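Local coordinates for 2-oxoadipate dioxygenase/decarboxylase (Pseudomonas putida, PDB 6W1G), which uses iron(II) and dioxygen to decarboxylate and hydroxylate 2-oxoadipate, giving D-2-hydroxyglutarate in a bacterial route of D-lysine breakdown, at residues 297-301 with 393-399; 309-314 with 340-345; 317-321 with 332-337; 357-361 with 448-452. One frame throughout, in Å; residues are numbered along the deposited sequence.

Contact 1. Residues 297-301 with 393-399; sequences QRGAA and ALVYEDF
Arg-298 reaches from the end of strand 288-298 into the loop of residues 396-399 and binds two backbone carbonyls there. Its NH1 donates to Asp-398 O at 2.8 Å, in the carbonyl plane on a lone pair, and to Tyr-396 O at 2.9 Å, where it stands above the carbonyl plane. NH2 adds a second bond to Asp-398 O, so one oxygen is held end-on by two nitrogens. Both oxygens lie at the edge of the guanidinium, near its plane, which fixes the turn of the group; an extended chain from CG to NE carries it this far, and Glu-296 pairs with NE.

Backbone bonds make the second group. Tyr-396 N donates to Gly-299 O (2.8 Å) and Ala-301 N to Leu-394 O (2.8 Å), the two bonds framing a single beta bridge between Ala-300 and Val-395. In this member of the glyoxalase clan the bridge joins the segments that follow strands 288-298 and 389-393, which belong to different sheets.

Apolar contacts are few and small. CB of Ala-300 meets CB of Ala-393 at 3.5 Å, a closeness that suits alanine, and Ala-301 CB lies 4.1 Å from Tyr-396 CD1. At the far end Arg-298 NH2 approaches Phe-399 CE1 at 3.5 Å, with guanidinium and ring planes 83° apart; the same ring packs edge-to-face with the metal ligand His-70.

Contact 2. Residues 309-314 with 340-345; sequences LYDKLL and NFAEFP
Leucine and phenylalanine side chains make this a partly buried apolar contact, in which helix 304-321 packs against the end of helix 330-341 and the type I turn from Phe-341 to Phe-344. Leu-313 points into the turn: its CB sits over the centre of the Phe-341 ring, 3.8 Å from the centroid, while CD1 reaches Phe-344 CB at 3.9 Å. Phe-341 also directs an edge at the face of Tyr-310 in an offset edge-to-face pair, centroids 5.4 Å apart and planes at 60°. An alanine in place of Phe-341 is likely to open a gap between Leu-313 and Tyr-310 and deprive the tyrosine face of its aromatic partner. One turn back, Leu-309 lays CD2 over a face of Phe-344, 3.6 Å from CD2 of that ring and offset toward its rim. At the exposed margin the chemistry changes to charge: Lys-312, bent near its end, brings NZ to the syn side of Glu-343 OE2 at 2.9 Å, a salt bridge whose carboxylate lies beside CD2 of Leu-313. Beyond the two segments, loop residues Pro-255 and Pro-256 pack on Tyr-310 and Phe-341, Arg-258 binds the carbonyls of Phe-344 and Pro-345, and Leu-314 leads on to Tyr-333 and Leu-337 of helix 330-341.

Contact 3. Residues 317-321 with 332-337; sequences TRVAL and RYMALL
Thr-317 packs closely against helix 330-341, its CG2 lying 3.6 Å from Leu-337 N and 3.7 Å from Tyr-333 CE2. The methyl stands anti to the threonine's backbone N, which turns it to the neighbouring helix, while OG1 is bonded back to Leu-313 O within its own helix. A small beta-branched residue suits this place, where the CA atoms of Thr-317 and Leu-337 are 5.4 Å apart. Next to it Leu-321 crosses Tyr-333 at about a right angle, CD2 reaching CD2 of the ring at 3.9 Å, and its CD1 meets CD1 of Leu-336. The two helices form a hairpin, their short segments running at 137° with axes 9.3 Å apart.

The side of Arg-332 is looser and wetter. This exposed residue lies across the C-terminal end of helix 304-321, near the contact of Leu-336 CD2 with Ala-320 CB at 4.0 Å. Its extended chain takes NH1 to Leu-321 O and NH2 to Ala-320 O, both weak bonds, with Leu-336 CD1 over a face of the guanidinium. One water links Ala-320 O to NH2 of this arginine, weakly at the arginine. At another margin, past the tyrosine hydroxyl, a separate water joins Arg-318 NH2 to Tyr-333 OH.

Apolar groups therefore do most of the holding, and the arginine, placed at the carbonyl end of the helix, would favourably meet the negative end of the helix dipole.

Contact 4. Residues 357-361 with 448-452; sequences AYFRY and ERRSL
Two side chains of helix 440-458 bind backbone N-H groups at the start of strand 359-363. In the conformer described, one of two for this residue, Glu-448 OE2 accepts from Phe-359 N at 3.0 Å, on its anti side and 34° out of the carboxylate plane; Ser-451 OG accepts from Tyr-361 N at 3.0 Å in a straighter bond, 163° at the hydrogen. Leu-452 completes this first shell. It lies side by side with Tyr-361, its CD2 over a face of the ring, offset toward the rim and 3.5 Å from CD1.

What sets the serine is its own helix: OG stands between backbone N and carbonyl carbon (chi1 78°), which turns it back to donate to Glu-448 O at 2.8 Å. The hydroxyl thus gives one bond and receives another; Glu-448 O also takes the helical bond from Leu-452 N. An alanine at Ser-451 would probably leave Tyr-361 N without its acceptor and loosen the join of strand to helix. Glutamate suits its place because a long, extended chain can pass Phe-359 O and reach the N-H beyond; that oxygen is buried against the aliphatic part of Glu-448 with no hydrogen-bond partner in the model. In the same conformer OE1 lies at the edge of the Tyr-358 ring.

Farther out, and again in this conformer, one water bridges Glu-448 OE2 and Tyr-361 OH, the latter also bonded to Arg-352; another joins Tyr-361 O to Ser-451 O. Strand 359-361 and helix 448-452 run nearly parallel, while strand 389-393 pairs with the strand's backbone and helix 348-353 packs on Phe-359.

Contacts 1 and 4 are buried and contacts 2 and 3 only partly so, and the chemistry follows. Near the metal, contact 1 depends on backbone bonds and an arginine binding carbonyls; contact 4 also turns to the main chain, two N-H groups being met by helix side chains while Phe-359 O is buried without a partner. The two adjoin through probable hydrogen bonds from Leu-394 N to Tyr-358 O and from Tyr-358 N to Ala-301 O, and their segments alternate along the chain. Contacts 2 and 3 share helices 304-321 and 330-341, rely on apolar side chains with charged groups at the margin, and touch where Asn-340 meets Thr-317. Both are nested within the loop that contact 1 closes.

Contact 1. Residues 297-301 with 393-399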
loop_
_atom_site.group_PDB
_atom_site.type_symbol
_atom_site.label_atom_id
_atom_site.label_comp_id
_atom_site.label_asym_id
_atom_site.label_seq_id
_atom_site.Cartn_x
_atom_site.Cartn_y
_atom_site.Cartn_z
ATOM N N GLN A 297 -3.218 6.442 -6.775
ATOM C CA GLN A 297 -4.411 7.139 -6.362
ATOM C C GLN A 297 -5.291 6.093 -5.655
ATOM O O GLN A 297 -5.520 5.020 -6.217
ATOM C CB GLN A 297 -5.163 7.716 -7.575
ATOM C CG GLN A 297 -6.414 8.501 -7.187
ATOM C CD GLN A 297 -7.233 8.931 -8.351
ATOM O OE1 GLN A 297 -6.745 9.133 -9.477
ATOM N NE2 GLN A 297 -8.504 9.124 -8.101
ATOM N N ARG A 298 -5.784 6.383 -4.456
ATOM C CA ARG A 298 -6.525 5.407 -3.660
ATOM C C ARG A 298 -7.990 5.783 -3.593
ATOM O O ARG A 298 -8.309 6.907 -3.226
ATOM C CB ARG A 298 -5.934 5.244 -2.248
ATOM C CG ARG A 298 -4.630 4.522 -2.289
ATOM C CD ARG A 298 -3.996 4.352 -0.892
ATOM N NE ARG A 298 -2.853 3.461 -1.003
ATOM C CZ ARG A 298 -2.941 2.141 -1.012
ATOM N NH1 ARG A 298 -4.092 1.523 -0.727
ATOM N NH2 ARG A 298 -1.866 1.415 -1.300
ATOM N N GLY A 299 -8.842 4.818 -3.922
ATOM C CA GLY A 299 -10.279 4.958 -3.899
ATOM C C GLY A 299 -10.942 4.058 -2.873
ATOM O O GLY A 299 -10.355 3.789 -1.832
ATOM N N ALA A 300 -12.172 3.642 -3.146
ATOM C CA ALA A 300 -12.998 2.939 -2.178
ATOM C C ALA A 300 -12.577 1.494 -2.004
ATOM O O ALA A 300 -12.369 0.739 -2.963
ATOM C CB ALA A 300 -14.436 2.971 -2.650
ATOM N N ALA A 301 -12.593 1.054 -0.750
ATOM C CA ALA A 301 -12.488 -0.360 -0.442
ATOM C C ALA A 301 -13.756 -1.071 -0.905
ATOM O O ALA A 301 -14.869 -0.591 -0.702
ATOM C CB ALA A 301 -12.315 -0.502 1.060
ATOM N N ALA A 393 -17.231 6.871 0.894
ATOM C CA ALA A 393 -16.572 5.585 0.828
ATOM C C ALA A 393 -15.387 5.517 1.784
ATOM O O ALA A 393 -14.692 6.501 2.035
ATOM C CB ALA A 393 -16.101 5.298 -0.590
ATOM N N LEU A 394 -15.160 4.315 2.294
ATOM C CA LEU A 394 -13.996 3.995 3.106
ATOM C C LEU A 394 -12.802 3.777 2.204
ATOM O O LEU A 394 -12.869 2.913 1.331
ATOM C CB LEU A 394 -14.299 2.729 3.888
ATOM C CG LEU A 394 -13.172 2.237 4.803
ATOM C CD1 LEU A 394 -12.812 3.218 5.857
ATOM C CD2 LEU A 394 -13.567 0.873 5.380
ATOM N N VAL A 395 -11.716 4.508 2.432
ATOM C CA VAL A 395 -10.546 4.424 1.556
ATOM C C VAL A 395 -9.878 3.070 1.655
ATOM O O VAL A 395 -9.692 2.510 2.741
ATOM C CB VAL A 395 -9.600 5.600 1.810
ATOM C CG1 VAL A 395 -9.053 5.628 3.269
ATOM C CG2 VAL A 395 -8.441 5.623 0.794
ATOM N N TYR A 396 -9.443 2.583 0.501
ATOM C CA TYR A 396 -8.716 1.322 0.387
ATOM C C TYR A 396 -7.291 1.505 0.852
ATOM O O TYR A 396 -6.589 2.414 0.386
ATOM C CB TYR A 396 -8.757 0.927 -1.086
ATOM C CG TYR A 396 -8.221 -0.475 -1.360
ATOM C CD1 TYR A 396 -8.811 -1.572 -0.752
ATOM C CD2 TYR A 396 -7.178 -0.694 -2.236
ATOM C CE1 TYR A 396 -8.385 -2.876 -1.016
ATOM C CE2 TYR A 396 -6.749 -1.977 -2.528
ATOM C CZ TYR A 396 -7.356 -3.068 -1.882
ATOM O OH TYR A 396 -7.004 -4.375 -2.106
ATOM N N GLU A 397 -6.853 0.624 1.743
ATOM C CA GLU A 397 -5.548 0.669 2.372
ATOM C C GLU A 397 -4.588 -0.380 1.863
ATOM O O GLU A 397 -3.408 -0.371 2.266
ATOM C CB GLU A 397 -5.694 0.437 3.909
ATOM C CG GLU A 397 -6.625 1.404 4.563
ATOM C CD GLU A 397 -6.116 2.832 4.721
ATOM O OE1 GLU A 397 -4.972 3.145 4.302
ATOM O OE2 GLU A 397 -6.905 3.676 5.250
ATOM N N ASP A 398 -5.049 -1.277 0.990
ATOM C CA ASP A 398 -4.276 -2.452 0.545
ATOM C C ASP A 398 -3.846 -2.275 -0.914
ATOM O O ASP A 398 -3.617 -1.147 -1.360
ATOM C CB ASP A 398 -5.089 -3.684 0.889
ATOM C CG ASP A 398 -5.292 -3.778 2.385
ATOM O OD1 ASP A 398 -4.283 -4.000 3.073
ATOM O OD2 ASP A 398 -6.428 -3.555 2.858
ATOM N N PHE A 399 -3.683 -3.383 -1.629
ATOM C CA PHE A 399 -3.034 -3.356 -2.932
ATOM C C PHE A 399 -3.882 -4.124 -3.939
ATOM O O PHE A 399 -4.833 -4.838 -3.565
ATOM C CB PHE A 399 -1.621 -3.906 -2.790
ATOM C CG PHE A 399 -0.795 -3.015 -1.900
ATOM C CD1 PHE A 399 -0.153 -1.937 -2.430
ATOM C CD2 PHE A 399 -0.756 -3.175 -0.530
ATOM C CE1 PHE A 399 0.539 -1.051 -1.659
ATOM C CE2 PHE A 399 -0.100 -2.259 0.271
ATOM C CZ PHE A 399 0.605 -1.238 -0.289
#

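Contact 2. Residues 309-314 with 340-345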
loop_
_atom_site.group_PDB
_atom_site.type_symbol
_atom_site.label_atom_id
_atom_site.label_comp_id
_atom_site.label_asym_id
_atom_site.label_seq_id
_atom_site.Cartn_x
_atom_site.Cartn_y
_atom_site.Cartn_z
ATOM N N LEU A 309 -17.196 -8.274 -8.856
ATOM C CA LEU A 309 -17.536 -7.493 -10.041
ATOM C C LEU A 309 -16.288 -6.886 -10.681
ATOM O O LEU A 309 -16.100 -6.967 -11.898
ATOM C CB LEU A 309 -18.581 -6.448 -9.651
ATOM C CG LEU A 309 -19.059 -5.582 -10.801
ATOM C CD1 LEU A 309 -19.693 -6.393 -11.957
ATOM C CD2 LEU A 309 -20.042 -4.539 -10.271
ATOM N N TYR A 310 -15.400 -6.307 -9.863
ATOM C CA TYR A 310 -14.143 -5.782 -10.354
ATOM C C TYR A 310 -13.376 -6.842 -11.133
ATOM O O TYR A 310 -12.876 -6.595 -12.250
ATOM C CB TYR A 310 -13.330 -5.297 -9.117
ATOM C CG TYR A 310 -11.979 -4.761 -9.518
ATOM C CD1 TYR A 310 -11.829 -3.430 -9.871
ATOM C CD2 TYR A 310 -10.854 -5.584 -9.574
ATOM C CE1 TYR A 310 -10.624 -2.943 -10.292
ATOM C CE2 TYR A 310 -9.628 -5.087 -10.000
ATOM C CZ TYR A 310 -9.525 -3.762 -10.362
ATOM O OH TYR A 310 -8.315 -3.242 -10.775
ATOM N N ASP A 311 -13.189 -8.001 -10.518
ATOM C CA ASP A 311 -12.379 -9.038 -11.152
ATOM C C ASP A 311 -13.003 -9.454 -12.479
ATOM O O ASP A 311 -12.294 -9.688 -13.469
ATOM C CB ASP A 311 -12.236 -10.231 -10.201
ATOM C CG ASP A 311 -11.463 -9.907 -8.896
ATOM O OD1 ASP A 311 -10.863 -8.814 -8.780
ATOM O OD2 ASP A 311 -11.463 -10.770 -7.987
ATOM N N LYS A 312 -14.340 -9.529 -12.525
ATOM C CA LYS A 312 -15.021 -9.971 -13.736
ATOM C C LYS A 312 -14.799 -8.991 -14.879
ATOM O O LYS A 312 -14.533 -9.384 -16.013
ATOM C CB LYS A 312 -16.519 -10.104 -13.472
ATOM C CG LYS A 312 -17.364 -10.602 -14.630
ATOM C CD LYS A 312 -18.801 -10.702 -14.191
ATOM C CE LYS A 312 -19.518 -9.385 -14.400
ATOM N NZ LYS A 312 -20.706 -9.585 -15.280
ATOM N N LEU A 313 -14.941 -7.703 -14.587
ATOM C CA LEU A 313 -14.805 -6.698 -15.629
ATOM C C LEU A 313 -13.357 -6.540 -16.068
ATOM O O LEU A 313 -13.082 -6.277 -17.247
ATOM C CB LEU A 313 -15.394 -5.382 -15.149
ATOM C CG LEU A 313 -16.860 -5.487 -14.718
ATOM C CD1 LEU A 313 -17.358 -4.176 -14.182
ATOM C CD2 LEU A 313 -17.794 -5.982 -15.840
ATOM N N LEU A 314 -12.413 -6.672 -15.134
ATOM C CA LEU A 314 -11.005 -6.629 -15.512
ATOM C C LEU A 314 -10.652 -7.824 -16.386
ATOM O O LEU A 314 -9.979 -7.672 -17.413
ATOM C CB LEU A 314 -10.153 -6.532 -14.245
ATOM C CG LEU A 314 -8.677 -6.406 -14.619
ATOM C CD1 LEU A 314 -8.304 -5.152 -15.372
ATOM C CD2 LEU A 314 -7.863 -6.511 -13.325
ATOM N N ASN A 340 -15.569 -1.767 -20.606
ATOM C CA ASN A 340 -16.010 -2.892 -19.796
ATOM C C ASN A 340 -16.395 -2.462 -18.380
ATOM O O ASN A 340 -17.282 -3.071 -17.780
ATOM C CB ASN A 340 -14.908 -3.951 -19.765
ATOM C CG ASN A 340 -14.894 -4.825 -21.013
ATOM O OD1 ASN A 340 -15.609 -5.818 -21.083
ATOM N ND2 ASN A 340 -14.068 -4.467 -21.994
ATOM N N PHE A 341 -15.779 -1.413 -17.845
ATOM C CA PHE A 341 -16.066 -1.017 -16.465
ATOM C C PHE A 341 -17.271 -0.101 -16.373
ATOM O O PHE A 341 -17.651 0.295 -15.271
ATOM C CB PHE A 341 -14.842 -0.380 -15.794
ATOM C CG PHE A 341 -14.045 -1.360 -14.987
ATOM C CD1 PHE A 341 -13.093 -2.151 -15.594
ATOM C CD2 PHE A 341 -14.262 -1.504 -13.639
ATOM C CE1 PHE A 341 -12.383 -3.070 -14.874
ATOM C CE2 PHE A 341 -13.552 -2.410 -12.902
ATOM C CZ PHE A 341 -12.588 -3.182 -13.502
ATOM N N ALA A 342 -17.885 0.241 -17.517
ATOM C CA ALA A 342 -19.175 0.931 -17.469
ATOM C C ALA A 342 -20.203 0.185 -16.623
ATOM O O ALA A 342 -21.128 0.817 -16.099
ATOM C CB ALA A 342 -19.721 1.128 -18.892
ATOM N N GLU A 343 -20.074 -1.133 -16.489
ATOM C CA GLU A 343 -20.989 -1.955 -15.705
ATOM C C GLU A 343 -20.786 -1.844 -14.197
ATOM O O GLU A 343 -21.627 -2.344 -13.440
ATOM C CB GLU A 343 -20.773 -3.408 -16.119
ATOM C CG GLU A 343 -21.613 -4.439 -15.400
ATOM C CD GLU A 343 -21.466 -5.833 -15.977
ATOM O OE1 GLU A 343 -21.218 -5.963 -17.198
ATOM O OE2 GLU A 343 -21.602 -6.792 -15.189
ATOM N N PHE A 344 -19.717 -1.223 -13.743
ATOM C CA PHE A 344 -19.510 -1.037 -12.316
ATOM C C PHE A 344 -20.142 0.295 -11.931
ATOM O O PHE A 344 -19.664 1.344 -12.379
ATOM C CB PHE A 344 -18.022 -1.043 -11.976
ATOM C CG PHE A 344 -17.752 -1.383 -10.527
ATOM C CD1 PHE A 344 -18.221 -0.563 -9.502
ATOM C CD2 PHE A 344 -17.084 -2.544 -10.180
ATOM C CE1 PHE A 344 -18.023 -0.900 -8.174
ATOM C CE2 PHE A 344 -16.876 -2.888 -8.854
ATOM C CZ PHE A 344 -17.333 -2.057 -7.843
ATOM N N PRO A 345 -21.209 0.310 -11.126
ATOM C CA PRO A 345 -21.891 1.582 -10.843
ATOM C C PRO A 345 -20.924 2.653 -10.372
ATOM O O PRO A 345 -20.059 2.386 -9.534
ATOM C CB PRO A 345 -22.886 1.215 -9.742
ATOM C CG PRO A 345 -23.222 -0.222 -10.056
ATOM C CD PRO A 345 -21.907 -0.831 -10.496
#

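Contact 3. Residues 317-321 with 332-337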
loop_
_atom_site.group_PDB
_atom_site.type_symbol
_atom_site.label_atom_id
_atom_site.label_comp_id
_atom_site.label_asym_id
_atom_site.label_seq_id
_atom_site.Cartn_x
_atom_site.Cartn_y
_atom_site.Cartn_z
ATOM N N THR A 317 -11.902 -7.269 -19.898
ATOM C CA THR A 317 -11.063 -6.335 -20.624
ATOM C C THR A 317 -9.866 -7.060 -21.195
ATOM O O THR A 317 -9.494 -6.874 -22.361
ATOM C CB THR A 317 -10.583 -5.226 -19.701
ATOM O OG1 THR A 317 -11.710 -4.527 -19.150
ATOM C CG2 THR A 317 -9.695 -4.266 -20.439
ATOM N N ARG A 318 -9.227 -7.889 -20.371
ATOM C CA ARG A 318 -8.057 -8.623 -20.843
ATOM C C ARG A 318 -8.400 -9.581 -21.978
ATOM O O ARG A 318 -7.641 -9.698 -22.947
ATOM C CB ARG A 318 -7.389 -9.332 -19.672
ATOM C CG ARG A 318 -6.660 -8.332 -18.781
ATOM C CD ARG A 318 -6.343 -8.908 -17.432
ATOM N NE ARG A 318 -5.576 -7.976 -16.607
ATOM C CZ ARG A 318 -5.231 -8.199 -15.348
ATOM N NH1 ARG A 318 -5.589 -9.324 -14.756
ATOM N NH2 ARG A 318 -4.530 -7.292 -14.687
ATOM N N VAL A 319 -9.535 -10.271 -21.886
ATOM C CA VAL A 319 -9.945 -11.142 -22.983
ATOM C C VAL A 319 -10.120 -10.345 -24.274
ATOM O O VAL A 319 -9.682 -10.770 -25.348
ATOM C CB VAL A 319 -11.222 -11.913 -22.622
ATOM C CG1 VAL A 319 -11.753 -12.627 -23.843
ATOM C CG2 VAL A 319 -10.938 -12.905 -21.507
ATOM N N ALA A 320 -10.767 -9.182 -24.183
ATOM C CA ALA A 320 -11.044 -8.374 -25.357
ATOM C C ALA A 320 -9.776 -7.811 -25.943
ATOM O O ALA A 320 -9.730 -7.508 -27.143
ATOM C CB ALA A 320 -11.942 -7.202 -24.989
ATOM N N LEU A 321 -8.738 -7.710 -25.127
ATOM C CA LEU A 321 -7.467 -7.200 -25.596
ATOM C C LEU A 321 -6.799 -8.194 -26.519
ATOM O O LEU A 321 -6.111 -7.791 -27.469
ATOM C CB LEU A 321 -6.583 -6.906 -24.389
ATOM C CG LEU A 321 -5.269 -6.181 -24.654
ATOM C CD1 LEU A 321 -5.536 -4.784 -25.173
ATOM C CD2 LEU A 321 -4.428 -6.166 -23.386
ATOM N N ARG A 332 -5.543 1.292 -26.893
ATOM C CA ARG A 332 -6.621 0.326 -27.059
ATOM C C ARG A 332 -7.002 -0.315 -25.728
ATOM O O ARG A 332 -8.188 -0.505 -25.449
ATOM C CB ARG A 332 -6.225 -0.753 -28.072
ATOM C CG ARG A 332 -7.321 -1.813 -28.214
ATOM C CD ARG A 332 -7.207 -2.719 -29.409
ATOM N NE ARG A 332 -8.441 -3.478 -29.616
ATOM C CZ ARG A 332 -8.580 -4.790 -29.411
ATOM N NH1 ARG A 332 -7.560 -5.529 -29.003
ATOM N NH2 ARG A 332 -9.749 -5.370 -29.640
ATOM N N TYR A 333 -6.009 -0.678 -24.906
ATOM C CA TYR A 333 -6.304 -1.259 -23.600
ATOM C C TYR A 333 -7.131 -0.306 -22.751
ATOM O O TYR A 333 -8.131 -0.690 -22.132
ATOM C CB TYR A 333 -5.014 -1.592 -22.849
ATOM C CG TYR A 333 -5.304 -2.030 -21.432
ATOM C CD1 TYR A 333 -5.092 -1.169 -20.381
ATOM C CD2 TYR A 333 -5.843 -3.290 -21.155
ATOM C CE1 TYR A 333 -5.366 -1.542 -19.061
ATOM C CE2 TYR A 333 -6.138 -3.662 -19.843
ATOM C CZ TYR A 333 -5.887 -2.791 -18.804
ATOM O OH TYR A 333 -6.170 -3.177 -17.522
ATOM N N MET A 334 -6.683 0.945 -22.655
ATOM C CA MET A 334 -7.393 1.900 -21.817
ATOM C C MET A 334 -8.813 2.128 -22.323
ATOM O O MET A 334 -9.738 2.282 -21.532
ATOM C CB MET A 334 -6.557 3.183 -21.677
ATOM C CG MET A 334 -5.210 2.974 -20.949
ATOM S SD MET A 334 -5.285 2.306 -19.273
ATOM C CE MET A 334 -6.296 3.497 -18.390
ATOM N N ALA A 335 -9.024 2.081 -23.648
ATOM C CA ALA A 335 -10.364 2.216 -24.209
ATOM C C ALA A 335 -11.240 1.012 -23.851
ATOM O O ALA A 335 -12.402 1.174 -23.450
ATOM C CB ALA A 335 -10.278 2.418 -25.723
ATOM N N LEU A 336 -10.695 -0.197 -23.957
ATOM C CA LEU A 336 -11.456 -1.392 -23.612
ATOM C C LEU A 336 -11.767 -1.435 -22.125
ATOM O O LEU A 336 -12.850 -1.881 -21.713
ATOM C CB LEU A 336 -10.640 -2.622 -23.968
ATOM C CG LEU A 336 -10.497 -2.942 -25.454
ATOM C CD1 LEU A 336 -9.462 -4.023 -25.618
ATOM C CD2 LEU A 336 -11.833 -3.377 -25.983
ATOM N N LEU A 337 -10.820 -1.009 -21.305
ATOM C CA LEU A 337 -11.044 -0.967 -19.863
ATOM C C LEU A 337 -12.218 -0.074 -19.516
ATOM O O LEU A 337 -13.076 -0.451 -18.698
ATOM C CB LEU A 337 -9.766 -0.484 -19.191
ATOM C CG LEU A 337 -9.744 -0.468 -17.681
ATOM C CD1 LEU A 337 -9.713 -1.882 -17.166
ATOM C CD2 LEU A 337 -8.551 0.345 -17.193
HETATM O O HOH W 1 -4.388 -4.978 -16.001
HETATM O O HOH W 2 -11.885 -7.019 -28.608
#

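Contact 4. Residues 357-361 with 448-452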
loop_
_atom_site.group_PDB
_atom_site.type_symbol
_atom_site.label_atom_id
_atom_site.label_comp_id
_atom_site.label_asym_id
_atom_site.label_seq_id
_atom_site.Cartn_x
_atom_site.Cartn_y
_atom_site.Cartn_z
ATOM N N ALA A 357 -19.204 -1.514 -2.002
ATOM C CA ALA A 357 -18.095 -0.848 -1.361
ATOM C C ALA A 357 -18.407 -0.659 0.107
ATOM O O ALA A 357 -19.566 -0.696 0.513
ATOM C CB ALA A 357 -17.779 0.494 -1.971
ATOM N N TYR A 358 -17.365 -0.460 0.907
ATOM C CA TYR A 358 -17.519 -0.113 2.320
ATOM C C TYR A 358 -17.577 1.401 2.463
ATOM O O TYR A 358 -16.961 2.138 1.696
ATOM C CB TYR A 358 -16.332 -0.659 3.138
ATOM C CG TYR A 358 -16.312 -2.145 3.204
ATOM C CD1 TYR A 358 -17.175 -2.838 4.025
ATOM C CD2 TYR A 358 -15.397 -2.877 2.439
ATOM C CE1 TYR A 358 -17.140 -4.215 4.083
ATOM C CE2 TYR A 358 -15.333 -4.244 2.497
ATOM C CZ TYR A 358 -16.232 -4.927 3.320
ATOM O OH TYR A 358 -16.223 -6.296 3.354
ATOM N N PHE A 359 -18.315 1.833 3.488
ATOM C CA PHE A 359 -18.588 3.247 3.750
ATOM C C PHE A 359 -18.322 3.599 5.182
ATOM O O PHE A 359 -18.380 2.769 6.074
ATOM C CB PHE A 359 -20.046 3.575 3.375
ATOM C CG PHE A 359 -20.280 3.536 1.891
ATOM C CD1 PHE A 359 -20.549 2.349 1.204
ATOM C CD2 PHE A 359 -20.102 4.704 1.147
ATOM C CE1 PHE A 359 -20.625 2.355 -0.189
ATOM C CE2 PHE A 359 -20.211 4.700 -0.235
ATOM C CZ PHE A 359 -20.446 3.545 -0.896
ATOM N N ARG A 360 -18.091 4.875 5.421
ATOM C CA ARG A 360 -18.218 5.453 6.764
ATOM C C ARG A 360 -19.329 6.481 6.760
ATOM O O ARG A 360 -19.534 7.211 5.794
ATOM C CB ARG A 360 -16.886 6.099 7.212
ATOM C CG ARG A 360 -15.778 5.098 7.372
ATOM C CD ARG A 360 -14.431 5.813 7.711
ATOM N NE ARG A 360 -14.435 6.270 9.082
ATOM C CZ ARG A 360 -13.775 7.322 9.518
ATOM N NH1 ARG A 360 -13.008 8.029 8.724
ATOM N NH2 ARG A 360 -13.893 7.663 10.796
ATOM N N TYR A 361 -20.018 6.515 7.875
ATOM C CA TYR A 361 -21.190 7.323 8.110
ATOM C C TYR A 361 -20.885 8.333 9.197
ATOM O O TYR A 361 -20.247 7.986 10.189
ATOM C CB TYR A 361 -22.352 6.427 8.551
ATOM C CG TYR A 361 -22.772 5.466 7.456
ATOM C CD1 TYR A 361 -22.109 4.240 7.264
ATOM C CD2 TYR A 361 -23.779 5.771 6.589
ATOM C CE1 TYR A 361 -22.470 3.357 6.289
ATOM C CE2 TYR A 361 -24.153 4.910 5.573
ATOM C CZ TYR A 361 -23.486 3.713 5.413
ATOM O OH TYR A 361 -23.877 2.884 4.427
ATOM N N GLU A 448 -16.521 0.299 9.025
ATOM C CA GLU A 448 -17.865 0.756 8.702
ATOM C C GLU A 448 -18.771 0.662 9.924
ATOM O O GLU A 448 -19.495 1.623 10.261
ATOM C CB GLU A 448 -18.371 -0.107 7.541
ATOM C CG GLU A 448 -19.760 0.179 7.067
ATOM C CD GLU A 448 -20.110 -0.684 5.860
ATOM O OE1 GLU A 448 -20.259 -1.891 6.031
ATOM O OE2 GLU A 448 -20.170 -0.171 4.722
ATOM N N ARG A 449 -18.732 -0.462 10.629
ATOM C CA ARG A 449 -19.573 -0.645 11.796
ATOM C C ARG A 449 -19.261 0.368 12.882
ATOM O O ARG A 449 -20.183 0.903 13.516
ATOM C CB ARG A 449 -19.408 -2.071 12.308
ATOM C CG ARG A 449 -20.211 -2.404 13.528
ATOM C CD ARG A 449 -20.536 -3.924 13.630
ATOM N NE ARG A 449 -19.459 -4.814 13.276
ATOM C CZ ARG A 449 -18.911 -5.723 14.082
ATOM N NH1 ARG A 449 -19.328 -5.893 15.336
ATOM N NH2 ARG A 449 -17.933 -6.462 13.611
ATOM N N ARG A 450 -17.977 0.609 13.157
ATOM C CA ARG A 450 -17.639 1.594 14.183
ATOM C C ARG A 450 -18.194 2.953 13.807
ATOM O O ARG A 450 -18.649 3.706 14.669
ATOM C CB ARG A 450 -16.128 1.675 14.357
ATOM C CG ARG A 450 -15.565 0.461 15.138
ATOM C CD ARG A 450 -14.117 0.723 15.608
ATOM N NE ARG A 450 -13.262 0.737 14.433
ATOM C CZ ARG A 450 -12.595 -0.324 13.925
ATOM N NH1 ARG A 450 -12.586 -1.494 14.512
ATOM N NH2 ARG A 450 -11.954 -0.196 12.832
ATOM N N SER A 451 -18.171 3.314 12.507
ATOM C CA SER A 451 -18.688 4.626 12.143
ATOM C C SER A 451 -20.182 4.713 12.417
ATOM O O SER A 451 -20.676 5.756 12.883
ATOM C CB SER A 451 -18.382 4.989 10.675
ATOM O OG SER A 451 -19.228 4.353 9.736
ATOM N N LEU A 452 -20.919 3.645 12.137
ATOM C CA LEU A 452 -22.356 3.674 12.364
ATOM C C LEU A 452 -22.659 3.762 13.854
ATOM O O LEU A 452 -23.586 4.462 14.271
ATOM C CB LEU A 452 -22.997 2.433 11.729
ATOM C CG LEU A 452 -23.133 2.494 10.226
ATOM C CD1 LEU A 452 -23.260 1.107 9.654
ATOM C CD2 LEU A 452 -24.288 3.362 9.827
HETATM O O HOH W 3 -19.351 8.307 12.649
HETATM O O HOH W 4 -22.742 0.616 3.941
#